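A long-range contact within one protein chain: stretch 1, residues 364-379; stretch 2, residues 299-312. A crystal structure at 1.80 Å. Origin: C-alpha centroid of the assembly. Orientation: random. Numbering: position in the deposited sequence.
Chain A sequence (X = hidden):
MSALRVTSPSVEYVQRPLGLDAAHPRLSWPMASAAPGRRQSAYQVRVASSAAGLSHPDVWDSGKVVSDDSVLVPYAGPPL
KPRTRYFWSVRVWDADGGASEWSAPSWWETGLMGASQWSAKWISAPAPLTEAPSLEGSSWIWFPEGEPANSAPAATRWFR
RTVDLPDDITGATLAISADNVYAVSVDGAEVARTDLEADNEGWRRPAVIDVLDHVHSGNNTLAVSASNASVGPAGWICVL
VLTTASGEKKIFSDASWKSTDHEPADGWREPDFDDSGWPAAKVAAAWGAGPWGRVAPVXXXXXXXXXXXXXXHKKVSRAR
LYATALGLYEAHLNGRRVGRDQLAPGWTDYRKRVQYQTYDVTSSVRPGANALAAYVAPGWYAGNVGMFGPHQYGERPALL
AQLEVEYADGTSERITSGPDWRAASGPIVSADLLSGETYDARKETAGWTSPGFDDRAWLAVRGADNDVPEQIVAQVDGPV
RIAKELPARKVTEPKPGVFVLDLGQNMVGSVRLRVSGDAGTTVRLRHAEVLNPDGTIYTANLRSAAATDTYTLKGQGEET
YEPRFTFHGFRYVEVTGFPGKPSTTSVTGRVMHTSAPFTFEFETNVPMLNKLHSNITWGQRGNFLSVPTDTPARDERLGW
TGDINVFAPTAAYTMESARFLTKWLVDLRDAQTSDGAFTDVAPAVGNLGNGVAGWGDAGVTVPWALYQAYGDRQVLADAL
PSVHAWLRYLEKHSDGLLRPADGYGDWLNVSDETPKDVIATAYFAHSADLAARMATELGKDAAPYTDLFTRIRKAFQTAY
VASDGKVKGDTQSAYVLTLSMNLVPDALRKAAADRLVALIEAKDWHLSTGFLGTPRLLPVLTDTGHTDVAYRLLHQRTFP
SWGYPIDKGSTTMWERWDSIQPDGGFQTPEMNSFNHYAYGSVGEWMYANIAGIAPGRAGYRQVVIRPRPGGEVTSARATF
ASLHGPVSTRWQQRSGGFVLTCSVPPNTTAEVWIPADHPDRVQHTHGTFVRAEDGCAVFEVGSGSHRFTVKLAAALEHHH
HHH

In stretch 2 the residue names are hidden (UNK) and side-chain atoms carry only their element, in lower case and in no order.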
# COMPACT_ATOMS: atom_id res chain seq x y z
N SER A 364 -6.75 -4.64 30.20
CA SER A 364 -6.30 -3.27 30.33
C SER A 364 -7.22 -2.38 31.14
O SER A 364 -6.78 -1.36 31.66
CB SER A 364 -6.08 -2.64 28.95
OG SER A 364 -4.71 -2.57 28.63
N VAL A 365 -8.49 -2.73 31.26
CA VAL A 365 -9.41 -1.85 32.00
C VAL A 365 -9.22 -2.06 33.50
O VAL A 365 -8.74 -3.11 33.90
CB VAL A 365 -10.89 -2.08 31.63
CG1 VAL A 365 -11.14 -1.68 30.18
CG2 VAL A 365 -11.29 -3.53 31.85
N ARG A 366 -9.60 -1.06 34.28
CA ARG A 366 -9.39 -1.04 35.74
C ARG A 366 -10.65 -0.69 36.50
O ARG A 366 -11.51 0.04 35.98
CB ARG A 366 -8.34 0.02 36.11
CG ARG A 366 -6.97 -0.19 35.53
CD ARG A 366 -6.07 0.98 35.92
NE ARG A 366 -4.72 0.80 35.38
CZ ARG A 366 -3.71 1.66 35.51
NH1 ARG A 366 -3.86 2.79 36.20
NH2 ARG A 366 -2.54 1.37 34.96
N PRO A 367 -10.75 -1.18 37.76
CA PRO A 367 -11.73 -0.60 38.66
C PRO A 367 -11.32 0.81 38.99
O PRO A 367 -10.13 1.08 39.12
CB PRO A 367 -11.60 -1.47 39.93
CG PRO A 367 -10.28 -2.16 39.83
CD PRO A 367 -10.08 -2.35 38.35
N GLY A 368 -12.28 1.70 39.12
CA GLY A 368 -11.95 3.07 39.46
C GLY A 368 -11.43 3.79 38.23
O GLY A 368 -11.98 3.64 37.14
N ALA A 369 -10.35 4.53 38.42
CA ALA A 369 -9.92 5.52 37.45
C ALA A 369 -9.22 4.92 36.24
O ALA A 369 -8.34 4.05 36.35
CB ALA A 369 -9.07 6.60 38.11
N ASN A 370 -9.64 5.40 35.08
CA ASN A 370 -9.17 4.91 33.79
C ASN A 370 -8.88 6.12 32.91
O ASN A 370 -9.45 7.20 33.11
CB ASN A 370 -10.23 4.04 33.11
CG ASN A 370 -10.41 2.69 33.76
OD1 ASN A 370 -9.91 1.69 33.26
ND2 ASN A 370 -11.17 2.64 34.87
N ALA A 371 -7.97 5.95 31.94
CA ALA A 371 -7.74 6.97 30.93
C ALA A 371 -7.71 6.30 29.53
O ALA A 371 -7.06 5.28 29.33
CB ALA A 371 -6.42 7.68 31.19
N LEU A 372 -8.43 6.89 28.58
CA LEU A 372 -8.38 6.45 27.18
C LEU A 372 -7.78 7.63 26.41
O LEU A 372 -8.07 8.78 26.69
CB LEU A 372 -9.77 6.06 26.68
CG LEU A 372 -9.88 5.59 25.24
CD1 LEU A 372 -9.15 4.27 25.06
CD2 LEU A 372 -11.35 5.44 24.85
N ALA A 373 -6.89 7.34 25.46
CA ALA A 373 -6.13 8.42 24.85
C ALA A 373 -5.81 8.04 23.41
O ALA A 373 -5.76 6.86 23.10
CB ALA A 373 -4.84 8.62 25.59
N ALA A 374 -5.59 9.03 22.55
CA ALA A 374 -5.18 8.71 21.16
C ALA A 374 -4.35 9.81 20.54
O ALA A 374 -4.56 10.98 20.84
CB ALA A 374 -6.41 8.39 20.28
N TYR A 375 -3.41 9.44 19.67
CA TYR A 375 -2.83 10.36 18.71
C TYR A 375 -3.73 10.33 17.50
O TYR A 375 -4.23 9.26 17.15
CB TYR A 375 -1.47 9.88 18.24
CG TYR A 375 -0.38 10.14 19.26
CD1 TYR A 375 0.08 11.44 19.48
CD2 TYR A 375 0.22 9.09 19.95
CE1 TYR A 375 1.08 11.70 20.42
CE2 TYR A 375 1.23 9.34 20.89
CZ TYR A 375 1.64 10.65 21.11
OH TYR A 375 2.63 10.97 22.05
N VAL A 376 -3.94 11.49 16.91
CA VAL A 376 -4.77 11.63 15.69
C VAL A 376 -4.01 12.44 14.64
O VAL A 376 -3.71 13.61 14.87
CB VAL A 376 -6.11 12.34 16.00
CG1 VAL A 376 -6.96 12.37 14.71
CG2 VAL A 376 -6.81 11.62 17.13
N ALA A 377 -3.73 11.84 13.47
CA ALA A 377 -2.86 12.47 12.44
C ALA A 377 -3.57 12.60 11.10
O ALA A 377 -4.57 11.94 10.90
CB ALA A 377 -1.61 11.59 12.21
N PRO A 378 -3.03 13.41 10.17
CA PRO A 378 -3.68 13.62 8.84
C PRO A 378 -3.81 12.41 7.91
O PRO A 378 -4.86 12.26 7.28
CB PRO A 378 -2.80 14.70 8.19
CG PRO A 378 -2.09 15.37 9.35
CD PRO A 378 -1.83 14.26 10.32
N GLY A 379 -2.75 11.57 7.78
CA GLY A 379 -2.80 10.37 6.92
C GLY A 379 -3.19 10.67 5.48
O GLY A 379 -2.81 11.71 4.93
N UNK A 299 -0.88 22.73 8.24
CA UNK A 299 -0.33 22.17 9.48
C UNK A 299 -0.67 20.68 9.45
O UNK A 299 -1.73 20.29 8.99
c UNK A 299 -0.93 22.85 10.70
N UNK A 300 0.24 19.85 9.91
CA UNK A 300 0.03 18.43 9.85
C UNK A 300 0.35 17.76 11.18
O UNK A 300 0.90 16.68 11.19
o UNK A 300 0.51 18.32 7.47
c UNK A 300 0.91 17.83 8.75
N UNK A 301 0.00 18.38 12.31
CA UNK A 301 0.39 17.80 13.59
C UNK A 301 -0.42 16.53 13.85
O UNK A 301 -1.51 16.37 13.28
c UNK A 301 0.18 18.80 14.72
N UNK A 302 0.14 15.60 14.64
CA UNK A 302 -0.60 14.45 15.21
C UNK A 302 -0.86 14.81 16.63
O UNK A 302 0.02 14.63 17.49
c UNK A 302 0.21 13.18 15.16
N UNK A 303 -2.02 15.39 16.88
CA UNK A 303 -2.34 15.86 18.25
C UNK A 303 -2.71 14.77 19.22
O UNK A 303 -3.07 13.67 18.83
o UNK A 303 -2.20 18.92 18.05
c UNK A 303 -3.47 16.90 18.19
c UNK A 303 -3.04 18.21 17.54
n UNK A 303 -3.62 18.51 16.40
N UNK A 304 -2.61 15.07 20.52
CA UNK A 304 -3.04 14.16 21.56
C UNK A 304 -4.46 14.46 22.05
O UNK A 304 -4.80 15.60 22.30
c UNK A 304 -0.64 13.86 22.36
c UNK A 304 -2.07 14.28 22.74
o UNK A 304 0.10 14.79 24.48
n UNK A 304 1.46 13.32 23.42
c UNK A 304 0.33 14.02 23.52
N UNK A 305 -5.28 13.42 22.15
CA UNK A 305 -6.66 13.54 22.66
C UNK A 305 -6.84 12.56 23.81
O UNK A 305 -6.30 11.46 23.77
c UNK A 305 -6.71 14.66 19.60
c UNK A 305 -7.67 13.28 21.53
c UNK A 305 -7.90 14.37 20.49
c UNK A 305 -9.04 13.87 19.59
N UNK A 306 -7.55 12.95 24.87
CA UNK A 306 -7.68 12.04 26.00
C UNK A 306 -8.94 12.29 26.78
O UNK A 306 -9.52 13.38 26.70
n UNK A 306 -4.96 12.44 29.47
c UNK A 306 -6.50 13.48 27.77
c UNK A 306 -5.24 13.62 28.65
n UNK A 306 -6.26 13.08 31.26
c UNK A 306 -6.50 12.17 26.99
c UNK A 306 -5.42 12.22 30.70
n UNK A 306 -5.06 11.12 31.35
N UNK A 307 -9.31 11.27 27.54
CA UNK A 307 -10.48 11.29 28.39
C UNK A 307 -10.26 10.38 29.60
O UNK A 307 -9.97 9.18 29.43
n UNK A 307 -13.48 11.77 29.04
c UNK A 307 -13.78 9.65 28.56
c UNK A 307 -12.93 10.69 28.38
n UNK A 307 -14.81 10.11 29.36
c UNK A 307 -14.61 11.39 29.62
c UNK A 307 -11.66 10.79 27.59
N UNK A 308 -10.42 10.92 30.81
CA UNK A 308 -10.48 10.08 32.02
C UNK A 308 -11.92 9.78 32.43
O UNK A 308 -12.83 10.59 32.18
c UNK A 308 -7.37 11.10 34.17
o UNK A 308 -7.73 10.74 35.31
o UNK A 308 -6.35 11.81 33.95
c UNK A 308 -8.20 10.66 32.96
c UNK A 308 -9.71 10.70 33.20
N UNK A 309 -12.10 8.60 33.02
CA UNK A 309 -13.41 8.13 33.44
C UNK A 309 -13.24 7.10 34.55
O UNK A 309 -12.17 6.49 34.72
c UNK A 309 -13.44 6.45 31.51
c UNK A 309 -14.19 7.53 32.24
c UNK A 309 -13.70 5.11 31.77
c UNK A 309 -12.43 6.77 30.60
c UNK A 309 -13.01 4.10 31.12
c UNK A 309 -12.01 4.43 30.22
c UNK A 309 -11.73 5.77 29.96
N UNK A 310 -14.32 6.89 35.29
CA UNK A 310 -14.36 5.97 36.41
C UNK A 310 -15.20 4.75 36.01
O UNK A 310 -16.25 4.90 35.38
c UNK A 310 -15.94 6.53 39.91
c UNK A 310 -14.84 6.03 38.97
c UNK A 310 -16.62 6.29 42.29
n UNK A 310 -17.85 6.73 42.03
c UNK A 310 -14.96 6.70 37.61
n UNK A 310 -16.30 5.96 43.54
n UNK A 310 -15.71 6.18 41.31
N UNK A 311 -14.71 3.56 36.32
CA UNK A 311 -15.46 2.33 36.12
C UNK A 311 -15.80 1.72 37.49
O UNK A 311 -15.11 2.02 38.48
c UNK A 311 -13.55 0.61 33.15
c UNK A 311 -14.35 1.72 33.83
c UNK A 311 -15.64 2.04 33.09
c UNK A 311 -14.66 1.33 35.28
N UNK A 312 -16.85 0.88 37.57
CA UNK A 312 -17.18 0.30 38.88
C UNK A 312 -16.17 -0.75 39.35
O UNK A 312 -15.46 -1.33 38.52
c UNK A 312 -18.57 -0.66 37.19
c UNK A 312 -18.55 -0.35 38.64
c UNK A 312 -17.82 0.47 36.53
O HOH W 1 -5.07 16.09 14.97
O HOH W 2 -14.23 -1.71 36.16

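Position 299 carries a single side-chain carbon; its CB stays 7.7 Å from P378 CG. One carbon means alanine, A299, a residue before the pairing begins. Position 300 has one carbon followed by one oxygen, the pattern of serine: S300. Its CB lies 3.9 Å from CG of P378, a light contact at the end of the pairing. Position 301 again has one carbon, pointing away from stretch 1, so it is A301; its contribution is backbone, with its O 3.6 Å from P378 CD. At 302 a lone carbon packs 3.8 Å from A377 CB, identifying A302; the CA atoms of A302 and A377 lie 4.1 Å apart, and the two methyls pack against each other.

Position 303 shows two carbons, the second bearing one oxygen and one nitrogen: an amide one carbon shorter than glutamine, N303. Its ND2 donates to a water that in turn donates to V376 O, reinforcing the weak direct bond from N303 N to V376 O (3.2 Å). Position 304 has three carbons, the third bearing oxygen and nitrogen, hence Q304. The longer reach brings NE2 to Y375 OH, to which it donates at 3.0 Å.

Four carbons forked at the second mark 305 as leucine, L305; its CD1 meets V376 CG2 at 3.9 Å, an apolar contact suited to a buried site. Position 306 has three carbons, a nitrogen, and a carbon with two more nitrogens: arginine, R306. Its CB is 4.2 Å from CB of A373, and its NH2 is 3.7 Å from A371 CB, so small alanines border the long chain. A five-membered ring of three carbons and two nitrogens after one carbon makes 307 histidine, H307, on the same side of the sheet as L372. Its backbone N donates to L372 O and its O accepts from L372 N, both at 2.9 Å, and a polar ring suits this partly exposed position. Position 308 has three carbons, the third with two oxygens: E308. Its OE2 accepts from R306 NH1 and NH2, both at 3.0 Å, in a salt bridge along its own strand, while its CG lies 3.9 Å from A371 CB.

At 309 one carbon leads to a six-carbon ring without oxygen, so F309. N370 CB sits over one face, 3.6 Å from the ring centroid, a CH-pi contact, and L372 CB is 3.8 Å from CE1. Position 310 repeats the arginine pattern; R310 is exposed and extended, opposite the small A369. Four carbons forked at the second give L311 at 311, pointing toward stretch 1, with CD1 4.1 Å from V365 CB. Three carbons closing onto the backbone nitrogen make 312 proline, P312; its O and R366 O share a water.

The contact is an antiparallel pair of strands. Reciprocal backbone hydrogen bonds join G368 to L311, N370 to F309, L372 to H307, A374 to L305 and V376 to N303. Between them, close pairs such as A373 and R306 alternate. Backbone bonding sets the register, while side chains add apolar packing on the N370, L372 and V376 face and the Y375–Q304 bond on the other.

Stretch 2 (299-312) ASAANQLRHEFRLP
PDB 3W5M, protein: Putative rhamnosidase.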